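Local coordinates for protein FACT-Spt16 (Cicer arietinum, PDB 5CE6) that probably binds histones H3-H4 through this N-terminal domain of the Spt16 subunit of FACT, a histone chaperone that acts in transcription, at residues A[373-378]-A[388-393]; A[334-339]-A[404-409]; A[341-346]-A[396-401]. All coordinates share one frame; numbering follows the deposited sequence.

All three interactions lie in the part of the chain related to M24 metallopeptidases. Interactions 1 and 2 share one antiparallel sheet: strand 376-378 pairs with strand 403-414, and backbone bonds join Ala375 to Ser407 and Thr377 to Asn405. Interactions 2 and 3 both use helix 323-342, first its body and then its C-terminal exit. Interaction 2 is buried and mostly aliphatic. Interaction 1 is also largely buried, but is held by backbone bonds and a polar side-chain pair. Interaction 3 is partly exposed, with a single hydrogen bond between its segments. Leu343 ties the three together, touching Ile390 and Val406 as well as Val398.

Interaction 1: A[373-378]-A[388-393]; sequences KSAGTG and LNINAK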
ATOM      1  N   LYS A 373       1.551 -13.077 -11.438  1.00 12.01           N
ATOM      2  CA  LYS A 373       0.991 -12.315 -12.551  1.00 18.27           C
ATOM      3  C   LYS A 373       1.215 -10.816 -12.368  1.00 14.30           C
ATOM      4  O   LYS A 373       1.007 -10.035 -13.292  1.00 17.77           O
ATOM      5  CB  LYS A 373      -0.503 -12.598 -12.722  1.00 27.74           C
ATOM      6  CG  LYS A 373      -0.831 -14.055 -13.024  1.00 32.82           C
ATOM      7  CD  LYS A 373      -0.073 -14.567 -14.241  1.00 36.14           C
ATOM      8  CE  LYS A 373      -0.426 -16.027 -14.531  1.00 41.60           C
ATOM      9  NZ  LYS A 373       0.471 -16.638 -15.555  1.00 46.00           N
ATOM     10  N   SER A 374       1.630 -10.430 -11.167  1.00 13.76           N
ATOM     11  CA  SER A 374       1.980  -9.043 -10.879  1.00 13.45           C
ATOM     12  C   SER A 374       3.405  -9.005 -10.350  1.00 15.12           C
ATOM     13  O   SER A 374       3.875  -9.975  -9.738  1.00 12.70           O
ATOM     14  CB  SER A 374       1.008  -8.465  -9.849  1.00 13.12           C
ATOM     15  OG  SER A 374       1.419  -7.184  -9.398  1.00 13.42           O
ATOM     16  N   ALA A 375       4.105  -7.903 -10.614  1.00 10.64           N
ATOM     17  CA  ALA A 375       5.427  -7.678 -10.036  1.00 11.80           C
ATOM     18  C   ALA A 375       5.358  -6.590  -8.955  1.00  8.88           C
ATOM     19  O   ALA A 375       6.385  -6.065  -8.523  1.00 10.42           O
ATOM     20  CB  ALA A 375       6.439  -7.289 -11.124  1.00  8.86           C
ATOM     21  N   GLY A 376       4.149  -6.261  -8.517  1.00 11.74           N
ATOM     22  CA  GLY A 376       3.993  -5.325  -7.421  1.00 10.36           C
ATOM     23  C   GLY A 376       3.059  -4.176  -7.744  1.00 10.30           C
ATOM     24  O   GLY A 376       2.332  -4.221  -8.738  1.00 12.15           O
ATOM     25  N   THR A 377       3.067  -3.155  -6.888  1.00 10.84           N
ATOM     26  CA  THR A 377       2.154  -2.014  -7.042  1.00  8.91           C
ATOM     27  C   THR A 377       2.816  -0.729  -6.593  1.00  8.08           C
ATOM     28  O   THR A 377       3.853  -0.742  -5.936  1.00  8.44           O
ATOM     29  CB  THR A 377       0.872  -2.157  -6.188  1.00  8.84           C
ATOM     30  OG1 THR A 377       1.195  -2.047  -4.797  1.00 12.33           O
ATOM     31  CG2 THR A 377       0.172  -3.479  -6.442  1.00 10.96           C
ATOM     32  N   GLY A 378       2.175   0.398  -6.892  1.00  9.26           N
ATOM     33  CA  GLY A 378       2.551   1.623  -6.218  1.00  8.72           C
ATOM     34  C   GLY A 378       2.310   1.483  -4.727  1.00 11.79           C
ATOM     35  O   GLY A 378       1.524   0.647  -4.286  1.00 11.03           O
ATOM     36  N   LEU A 388      -1.551   1.372 -10.009  1.00 17.38           N
ATOM     37  CA  LEU A 388      -0.164   1.244 -10.435  1.00 20.65           C
ATOM     38  C   LEU A 388       0.330  -0.186 -10.269  1.00 18.94           C
ATOM     39  O   LEU A 388       1.456  -0.410  -9.835  1.00 17.66           O
ATOM     40  CB  LEU A 388       0.738   2.188  -9.636  1.00 16.52           C
ATOM     41  CG  LEU A 388       0.614   3.683  -9.923  1.00 25.01           C
ATOM     42  CD1 LEU A 388       1.613   4.453  -9.071  1.00 24.58           C
ATOM     43  CD2 LEU A 388       0.865   3.954 -11.397  1.00 22.00           C
ATOM     44  N   ASN A 389      -0.517  -1.156 -10.599  1.00 13.83           N
ATOM     45  CA  ASN A 389      -0.097  -2.552 -10.558  1.00 12.41           C
ATOM     46  C   ASN A 389       0.874  -2.860 -11.693  1.00 15.86           C
ATOM     47  O   ASN A 389       0.576  -2.621 -12.867  1.00 16.79           O
ATOM     48  CB  ASN A 389      -1.336  -3.458 -10.612  1.00 14.68           C
ATOM     49  CG  ASN A 389      -1.029  -4.899 -10.261  1.00 20.82           C
ATOM     50  OD1 ASN A 389      -0.170  -5.529 -10.877  1.00 16.59           O
ATOM     51  ND2 ASN A 389      -1.749  -5.437  -9.276  1.00 25.89           N
ATOM     52  N   ILE A 390       2.056  -3.358 -11.346  1.00 12.45           N
ATOM     53  CA  ILE A 390       3.045  -3.703 -12.356  1.00 12.75           C
ATOM     54  C   ILE A 390       2.666  -5.051 -12.943  1.00 16.98           C
ATOM     55  O   ILE A 390       3.050  -6.103 -12.423  1.00 17.87           O
ATOM     56  CB  ILE A 390       4.476  -3.768 -11.762  1.00  9.75           C
ATOM     57  CG1 ILE A 390       4.790  -2.478 -11.002  1.00 10.52           C
ATOM     58  CG2 ILE A 390       5.516  -3.985 -12.872  1.00  9.54           C
ATOM     59  CD1 ILE A 390       5.978  -2.609 -10.066  1.00 17.23           C
ATOM     60  N   ASN A 391       1.884  -5.017 -14.018  1.00 12.51           N
ATOM     61  CA  ASN A 391       1.485  -6.243 -14.703  1.00 16.92           C
ATOM     62  C   ASN A 391       1.427  -6.028 -16.211  1.00 18.46           C
ATOM     63  O   ASN A 391       1.558  -4.903 -16.679  1.00 18.10           O
ATOM     64  CB  ASN A 391       0.158  -6.789 -14.138  1.00 16.54           C
ATOM     65  CG  ASN A 391      -1.034  -5.874 -14.408  1.00 21.04           C
ATOM     66  OD1 ASN A 391      -1.351  -5.559 -15.551  1.00 32.50           O
ATOM     67  ND2 ASN A 391      -1.727  -5.484 -13.347  1.00 26.58           N
ATOM     68  N   ALA A 392       1.228  -7.106 -16.966  1.00 20.96           N
ATOM     69  CA  ALA A 392       1.265  -7.056 -18.430  1.00 23.38           C
ATOM     70  C   ALA A 392       0.179  -6.199 -19.085  1.00 20.32           C
ATOM     71  O   ALA A 392       0.303  -5.829 -20.255  1.00 29.02           O
ATOM     72  CB  ALA A 392       1.235  -8.472 -19.003  1.00 21.03           C
ATOM     73  N   LYS A 393      -0.878  -5.886 -18.343  1.00 21.16           N
ATOM     74  CA  LYS A 393      -1.995  -5.143 -18.913  1.00 28.17           C
ATOM     75  C   LYS A 393      -1.975  -3.659 -18.545  1.00 25.61           C
ATOM     76  O   LYS A 393      -2.815  -2.889 -19.014  1.00 28.38           O
ATOM     77  CB  LYS A 393      -3.328  -5.770 -18.496  1.00 31.27           C
TER
HETATM   78  O   HOH W   1       0.610  -9.807 -16.043  1.00 19.88           O
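Ile390 lays its side chain over Ala375 and Gly376. Its CG2 meets Ala375 CB at 3.9 Å, while CD1 reaches the backbone of the same two residues. CG1 stands anti to the carbonyl carbon (chi1 -52°), which puts it near Gly376 O. Two bonds hold the backbones together in opposite directions. Ala375 N donates to Ile390 O at 2.8 Å. Ile390 N donates to Gly376 O, also at 2.8 Å. Gly378 N adds a weak bond to Leu388 O. The loop 388-393 thus borders strand 376-378, while strand 403-414 pairs with the strand through Ala375 and Thr377. Tyr353 and Val339 from two helices cover Ala375 and Ile390.

A polar group also links the segments. Ser374 OG donates to Asn389 OD1 at 2.7 Å and accepts from Gly376 N at 3.0 Å, closing an ST turn. A chi1 of -167°, with Asn389 CG anti to the backbone N, turns CG toward segment 373-378, where OD1 meets the Ser374 hydroxyl. The hydroxyl oxygen sits at a C=O...O angle of 116°, tilted from the amide plane. OD1 takes a second, weak bond from Asn391 ND2. An alanine in place of Asn389 would probably leave the Ser374 hydroxyl without this acceptor and Asn391 ND2 without its weak mate. The chemistry implies that the loop is fixed mainly by its backbone, with Asn389 OD1 joining side chains of both segments.

Interaction 2: A[334-339]-A[404-409]; sequences KAQEAV and FNVSLG. With ACT (acetate ion), chain C.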
ATOM      1  N   LYS A 334      17.109 -12.358 -10.725  1.00 15.11           N
ATOM      2  CA  LYS A 334      17.452 -11.692 -11.982  1.00 14.11           C
ATOM      3  C   LYS A 334      16.197 -11.046 -12.579  1.00 15.22           C
ATOM      4  O   LYS A 334      16.250  -9.941 -13.127  1.00 13.13           O
ATOM      5  CB  LYS A 334      18.079 -12.709 -12.944  1.00 13.02           C
ATOM      6  CG  LYS A 334      18.559 -12.153 -14.268  1.00 18.05           C
ATOM      7  CD  LYS A 334      19.240 -13.272 -15.065  1.00 20.95           C
ATOM      8  CE  LYS A 334      19.629 -12.826 -16.463  1.00 31.49           C
ATOM      9  NZ  LYS A 334      20.357 -13.927 -17.171  1.00 32.72           N
ATOM     10  N   ALA A 335      15.063 -11.727 -12.443  1.00 11.96           N
ATOM     11  CA  ALA A 335      13.801 -11.189 -12.939  1.00 11.65           C
ATOM     12  C   ALA A 335      13.360  -9.964 -12.148  1.00 10.58           C
ATOM     13  O   ALA A 335      12.886  -8.978 -12.725  1.00 12.55           O
ATOM     14  CB  ALA A 335      12.717 -12.257 -12.929  1.00 13.18           C
ATOM     15  N   GLN A 336      13.490 -10.030 -10.823  1.00 10.24           N
ATOM     16  CA  GLN A 336      13.116  -8.892  -9.987  1.00 10.89           C
ATOM     17  C   GLN A 336      13.989  -7.685 -10.298  1.00 13.35           C
ATOM     18  O   GLN A 336      13.505  -6.554 -10.368  1.00 12.92           O
ATOM     19  CB  GLN A 336      13.228  -9.234  -8.497  1.00 10.12           C
ATOM     20  CG  GLN A 336      12.509  -8.197  -7.587  1.00 11.68           C
ATOM     21  CD  GLN A 336      13.321  -7.795  -6.365  1.00 12.75           C
ATOM     22  OE1 GLN A 336      14.512  -8.077  -6.274  1.00 12.27           O
ATOM     23  NE2 GLN A 336      12.669  -7.117  -5.416  1.00  9.56           N
ATOM     24  N   GLU A 337      15.284  -7.924 -10.471  1.00 12.31           N
ATOM     25  CA  GLU A 337      16.212  -6.844 -10.810  1.00 15.32           C
ATOM     26  C   GLU A 337      15.861  -6.238 -12.165  1.00 16.08           C
ATOM     27  O   GLU A 337      16.068  -5.042 -12.385  1.00 14.32           O
ATOM     28  CB  GLU A 337      17.655  -7.352 -10.853  1.00 17.90           C
ATOM     29  CG  GLU A 337      18.244  -7.741  -9.504  1.00 20.24           C
ATOM     30  CD  GLU A 337      19.537  -8.551  -9.648  1.00 27.68           C
ATOM     31  OE1 GLU A 337      19.729  -9.228 -10.688  1.00 32.40           O
ATOM     32  OE2 GLU A 337      20.362  -8.511  -8.716  1.00 23.23           O
ATOM     33  N   ALA A 338      15.342  -7.063 -13.074  1.00 14.52           N
ATOM     34  CA  ALA A 338      14.961  -6.587 -14.404  1.00 12.70           C
ATOM     35  C   ALA A 338      13.742  -5.671 -14.334  1.00 12.50           C
ATOM     36  O   ALA A 338      13.653  -4.685 -15.075  1.00 14.98           O
ATOM     37  CB  ALA A 338      14.715  -7.763 -15.370  1.00 15.52           C
ATOM     38  N   VAL A 339      12.797  -5.994 -13.452  1.00 13.36           N
ATOM     39  CA  VAL A 339      11.666  -5.102 -13.237  1.00 10.36           C
ATOM     40  C   VAL A 339      12.162  -3.771 -12.711  1.00 15.70           C
ATOM     41  O   VAL A 339      11.782  -2.711 -13.219  1.00 14.15           O
ATOM     42  CB  VAL A 339      10.637  -5.695 -12.257  1.00 10.56           C
ATOM     43  CG1 VAL A 339       9.501  -4.715 -12.021  1.00 13.18           C
ATOM     44  CG2 VAL A 339      10.086  -6.990 -12.823  1.00 10.44           C
ATOM     45  N   PHE A 404       7.329   2.380  -5.696  1.00  7.80           N
ATOM     46  CA  PHE A 404       6.813   1.035  -5.950  1.00  9.98           C
ATOM     47  C   PHE A 404       7.256   0.007  -4.913  1.00  8.69           C
ATOM     48  O   PHE A 404       8.402   0.028  -4.455  1.00 11.17           O
ATOM     49  CB  PHE A 404       7.252   0.528  -7.342  1.00 10.00           C
ATOM     50  CG  PHE A 404       6.603   1.252  -8.486  1.00 10.03           C
ATOM     51  CD1 PHE A 404       5.324   0.909  -8.905  1.00 13.34           C
ATOM     52  CD2 PHE A 404       7.270   2.290  -9.135  1.00  9.66           C
ATOM     53  CE1 PHE A 404       4.717   1.585  -9.959  1.00 13.64           C
ATOM     54  CE2 PHE A 404       6.669   2.965 -10.192  1.00 13.53           C
ATOM     55  CZ  PHE A 404       5.396   2.610 -10.602  1.00 14.02           C
ATOM     56  N   ASN A 405       6.324  -0.877  -4.555  1.00  8.65           N
ATOM     57  CA  ASN A 405       6.635  -2.136  -3.888  1.00  7.58           C
ATOM     58  C   ASN A 405       6.795  -3.139  -5.013  1.00  8.96           C
ATOM     59  O   ASN A 405       5.805  -3.600  -5.573  1.00  9.40           O
ATOM     60  CB  ASN A 405       5.459  -2.525  -2.955  1.00  8.35           C
ATOM     61  CG  ASN A 405       5.595  -3.933  -2.367  1.00  6.66           C
ATOM     62  OD1 ASN A 405       6.693  -4.484  -2.287  1.00 11.29           O
ATOM     63  ND2 ASN A 405       4.469  -4.505  -1.931  1.00 10.87           N
ATOM     64  N   VAL A 406       8.045  -3.396  -5.410  1.00 11.05           N
ATOM     65  CA  VAL A 406       8.346  -4.345  -6.464  1.00  7.25           C
ATOM     66  C   VAL A 406       8.468  -5.706  -5.810  1.00  9.42           C
ATOM     67  O   VAL A 406       9.471  -6.014  -5.170  1.00 10.65           O
ATOM     68  CB  VAL A 406       9.646  -3.990  -7.206  1.00  8.98           C
ATOM     69  CG1 VAL A 406       9.942  -5.013  -8.298  1.00 12.99           C
ATOM     70  CG2 VAL A 406       9.539  -2.587  -7.806  1.00 10.60           C
ATOM     71  N   SER A 407       7.427  -6.512  -5.988  1.00  9.32           N
ATOM     72  CA  SER A 407       7.262  -7.750  -5.243  1.00  7.07           C
ATOM     73  C   SER A 407       6.937  -8.815  -6.274  1.00  7.40           C
ATOM     74  O   SER A 407       5.895  -8.769  -6.928  1.00  9.87           O
ATOM     75  CB  SER A 407       6.128  -7.587  -4.213  1.00 11.14           C
ATOM     76  OG  SER A 407       5.867  -8.793  -3.486  1.00 10.36           O
ATOM     77  N   LEU A 408       7.869  -9.746  -6.447  1.00  8.16           N
ATOM     78  CA  LEU A 408       7.787 -10.715  -7.523  1.00 10.56           C
ATOM     79  C   LEU A 408       8.076 -12.109  -6.972  1.00  9.24           C
ATOM     80  O   LEU A 408       8.982 -12.289  -6.142  1.00  9.82           O
ATOM     81  CB  LEU A 408       8.817 -10.349  -8.603  1.00  8.43           C
ATOM     82  CG  LEU A 408       8.779 -11.197  -9.874  1.00 11.05           C
ATOM     83  CD1 LEU A 408       7.525 -10.896 -10.677  1.00 13.37           C
ATOM     84  CD2 LEU A 408      10.034 -10.961 -10.716  1.00 11.56           C
ATOM     85  N   GLY A 409       7.295 -13.094  -7.404  1.00  9.25           N
ATOM     86  CA  GLY A 409       7.476 -14.433  -6.887  1.00  9.92           C
ATOM     87  C   GLY A 409       7.286 -15.556  -7.877  1.00 10.47           C
ATOM     88  O   GLY A 409       6.871 -15.354  -9.022  1.00 10.68           O
TER
HETATM   89  C   ACT C 502       2.747 -10.057  -5.697  1.00 37.51           C
HETATM   90  O   ACT C 502       3.094  -9.184  -6.536  1.00 23.10           O
HETATM   91  OXT ACT C 502       3.617 -10.426  -4.867  1.00 38.85           O
HETATM   92  CH3 ACT C 502       1.350 -10.611  -5.671  1.00 31.06           C
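The flat carboxamide of Gln336 meets the strand through its nitrogen, not through a stacked face. NE2 gives a weak bond to Val406 O at 3.4 Å. This is helix-on-sheet packing, a basic element of the pita-bread fold known from M24 peptidases. The amide's main polar partner lies beyond the contact: OE1 accepts from Lys449 NZ. NE2 also bonds Asp431. These bonds would hold the amide in a set orientation. Closer to the backbone, Gln336 CG is placed anti to the backbone N (chi1 -166°), which leaves it 4.2 Å from Val406 CG1.

Helix 323-342 runs roughly antiparallel to strand 403-414 here, at 151° between the short axes, which approach to 8.7 Å. Alternation along the strand sorts the side chains. Val406 and Leu408 point toward the helix, whereas Ser407 points away, on the side where an acetate ion, probably from the crystallisation liquor, is bound.

The rest of the contact is aliphatic. The side chains of Val339 and Val406 run alongside each other in opposing directions, with Val339 CG1 and Val406 CG1 3.8 Å apart. Helix 349-363 touches the same helix, through Ala356 on Val339 and Val359 on Ala335. The small side chain of Ala335 is consistent with the close approach of Leu408 to the helix backbone. Leu408 CD2 rests 3.7 Å from Ala335 CB and 3.6 Å from Gln336 N.

Interaction 3: A[341-346]-A[396-401]; sequences GSLKPG and QIVKEG
An inverse gamma turn centred on Leu343 leads the chain out of helix 323-342 and brings Leu343 against Val398. The two side chains cross at about a right angle, and Leu343 CD2 touches Val398 CG2 at 3.8 Å. The valine also packs on the backbone that follows. Its CB lies 3.3 Å from Lys344 O, and CG1 lies 3.5 Å from the same oxygen. CG1 is anti to the backbone N (chi1 175°), a position from which it meets this peptide.

Val398 O has two contacts from the other segment. Gly346 N donates to it at 2.9 Å in a nearly straight bond (165°), and Pro345 CA brings a CA-H...O contact at 3.3 Å. On the neighbouring residue, Ile397 CG2 covers Gly346 CA at 3.6 Å. Leu349 and Ile435 also touch Val398, which is buried although the loop around it is partly open to solvent.

The segment 396-401 belongs to the loop that leads into strand 403-414, so the contact joins this loop to the helix exit. The backbone angles of Pro345 and Gly346 are those of the two central residues of a type II beta turn, a position in which a Pro-Gly pair is typical.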
ATOM      1  N   GLY A 341      15.081  -2.406 -12.910  1.00 13.26           N
ATOM      2  CA  GLY A 341      15.855  -1.711 -13.923  1.00 17.63           C
ATOM      3  C   GLY A 341      15.008  -1.112 -15.027  1.00 17.45           C
ATOM      4  O   GLY A 341      15.463  -0.221 -15.745  1.00 25.48           O
ATOM      5  N   SER A 342      13.782  -1.602 -15.175  1.00 13.09           N
ATOM      6  CA  SER A 342      12.885  -1.113 -16.216  1.00 14.55           C
ATOM      7  C   SER A 342      11.946  -0.025 -15.724  1.00 15.84           C
ATOM      8  O   SER A 342      11.260   0.611 -16.522  1.00 18.77           O
ATOM      9  CB  SER A 342      12.069  -2.261 -16.816  1.00 19.85           C
ATOM     10  OG  SER A 342      12.895  -3.174 -17.507  1.00 25.06           O
ATOM     11  N   LEU A 343      11.896   0.183 -14.412  1.00 14.57           N
ATOM     12  CA  LEU A 343      11.029   1.224 -13.859  1.00 11.48           C
ATOM     13  C   LEU A 343      11.738   2.577 -13.909  1.00 18.29           C
ATOM     14  O   LEU A 343      12.375   3.004 -12.947  1.00 16.54           O
ATOM     15  CB  LEU A 343      10.582   0.875 -12.439  1.00 11.47           C
ATOM     16  CG  LEU A 343       9.586  -0.281 -12.411  1.00 12.97           C
ATOM     17  CD1 LEU A 343       9.388  -0.782 -10.994  1.00 17.33           C
ATOM     18  CD2 LEU A 343       8.245   0.141 -13.017  1.00 15.52           C
ATOM     19  N   LYS A 344      11.647   3.222 -15.069  1.00 15.58           N
ATOM     20  CA  LYS A 344      12.323   4.485 -15.324  1.00 14.96           C
ATOM     21  C   LYS A 344      11.304   5.404 -15.954  1.00 15.88           C
ATOM     22  O   LYS A 344      10.416   4.933 -16.666  1.00 16.61           O
ATOM     23  CB  LYS A 344      13.485   4.284 -16.303  1.00 17.97           C
ATOM     24  CG  LYS A 344      14.569   3.331 -15.833  1.00 27.74           C
ATOM     25  CD  LYS A 344      15.418   3.954 -14.739  1.00 34.78           C
ATOM     26  CE  LYS A 344      16.408   2.946 -14.161  1.00 40.60           C
ATOM     27  NZ  LYS A 344      17.255   2.328 -15.219  1.00 42.03           N
ATOM     28  N   PRO A 345      11.414   6.718 -15.692  1.00 18.06           N
ATOM     29  CA  PRO A 345      10.436   7.653 -16.260  1.00 17.22           C
ATOM     30  C   PRO A 345      10.277   7.479 -17.773  1.00 15.13           C
ATOM     31  O   PRO A 345      11.265   7.412 -18.507  1.00 20.00           O
ATOM     32  CB  PRO A 345      11.033   9.023 -15.922  1.00 18.35           C
ATOM     33  CG  PRO A 345      11.774   8.773 -14.628  1.00 21.03           C
ATOM     34  CD  PRO A 345      12.384   7.402 -14.814  1.00 20.61           C
ATOM     35  N   GLY A 346       9.029   7.376 -18.218  1.00 16.61           N
ATOM     36  CA  GLY A 346       8.741   7.278 -19.634  1.00 17.18           C
ATOM     37  C   GLY A 346       8.467   5.854 -20.084  1.00 17.45           C
ATOM     38  O   GLY A 346       7.983   5.636 -21.194  1.00 18.54           O
ATOM     39  N   GLN A 396       0.276   2.194 -18.014  1.00 24.13           N
ATOM     40  CA  GLN A 396       0.545   3.458 -17.339  1.00 25.82           C
ATOM     41  C   GLN A 396       2.032   3.768 -17.457  1.00 23.40           C
ATOM     42  O   GLN A 396       2.860   2.854 -17.419  1.00 21.54           O
ATOM     43  CB  GLN A 396       0.159   3.362 -15.865  1.00 32.47           C
ATOM     44  CG  GLN A 396       0.247   4.670 -15.094  1.00 46.28           C
ATOM     45  CD  GLN A 396      -0.872   5.630 -15.446  1.00 54.25           C
ATOM     46  OE1 GLN A 396      -1.823   5.793 -14.687  1.00 55.86           O
ATOM     47  NE2 GLN A 396      -0.762   6.271 -16.603  1.00 60.98           N
ATOM     48  N   ILE A 397       2.367   5.048 -17.598  1.00 22.26           N
ATOM     49  CA  ILE A 397       3.756   5.463 -17.785  1.00 19.30           C
ATOM     50  C   ILE A 397       4.410   5.853 -16.457  1.00 15.92           C
ATOM     51  O   ILE A 397       3.836   6.602 -15.674  1.00 19.27           O
ATOM     52  CB  ILE A 397       3.837   6.648 -18.758  1.00 23.27           C
ATOM     53  CG1 ILE A 397       3.323   6.229 -20.133  1.00 27.90           C
ATOM     54  CG2 ILE A 397       5.261   7.157 -18.863  1.00 25.99           C
ATOM     55  CD1 ILE A 397       4.230   5.266 -20.843  1.00 27.60           C
ATOM     56  N   VAL A 398       5.608   5.326 -16.210  1.00 13.83           N
ATOM     57  CA  VAL A 398       6.353   5.643 -14.995  1.00 14.14           C
ATOM     58  C   VAL A 398       6.687   7.129 -14.996  1.00 14.34           C
ATOM     59  O   VAL A 398       7.109   7.673 -16.020  1.00 14.77           O
ATOM     60  CB  VAL A 398       7.655   4.819 -14.918  1.00 14.59           C
ATOM     61  CG1 VAL A 398       8.493   5.234 -13.717  1.00 12.55           C
ATOM     62  CG2 VAL A 398       7.338   3.331 -14.847  1.00 17.28           C
ATOM     63  N   LYS A 399       6.468   7.778 -13.856  1.00 13.04           N
ATOM     64  CA  LYS A 399       6.798   9.188 -13.684  1.00 15.31           C
ATOM     65  C   LYS A 399       7.699   9.376 -12.466  1.00 14.66           C
ATOM     66  O   LYS A 399       7.605   8.636 -11.481  1.00 14.23           O
ATOM     67  CB  LYS A 399       5.520  10.019 -13.494  1.00 18.67           C
ATOM     68  CG  LYS A 399       4.564  10.011 -14.680  1.00 22.74           C
ATOM     69  CD  LYS A 399       5.232  10.517 -15.948  1.00 34.30           C
ATOM     70  CE  LYS A 399       4.270  10.502 -17.141  1.00 44.08           C
ATOM     71  NZ  LYS A 399       4.910  10.980 -18.411  1.00 44.42           N
ATOM     72  N   GLU A 400       8.568  10.377 -12.539  1.00 13.29           N
ATOM     73  CA  GLU A 400       9.349  10.820 -11.391  1.00 15.77           C
ATOM     74  C   GLU A 400       8.456  11.019 -10.166  1.00 16.12           C
ATOM     75  O   GLU A 400       7.362  11.594 -10.260  1.00 18.42           O
ATOM     76  CB  GLU A 400      10.045  12.139 -11.746  1.00 19.60           C
ATOM     77  CG  GLU A 400      10.754  12.829 -10.603  1.00 32.38           C
ATOM     78  CD  GLU A 400      11.412  14.126 -11.044  1.00 39.14           C
ATOM     79  OE1 GLU A 400      11.465  14.392 -12.267  1.00 32.80           O
ATOM     80  OE2 GLU A 400      11.875  14.878 -10.164  1.00 47.85           O
ATOM     81  N   GLY A 401       8.904  10.515  -9.019  1.00 14.96           N
ATOM     82  CA  GLY A 401       8.150  10.670  -7.790  1.00 12.60           C
ATOM     83  C   GLY A 401       7.251   9.498  -7.449  1.00 14.37           C
ATOM     84  O   GLY A 401       6.731   9.422  -6.339  1.00 13.73           O
TER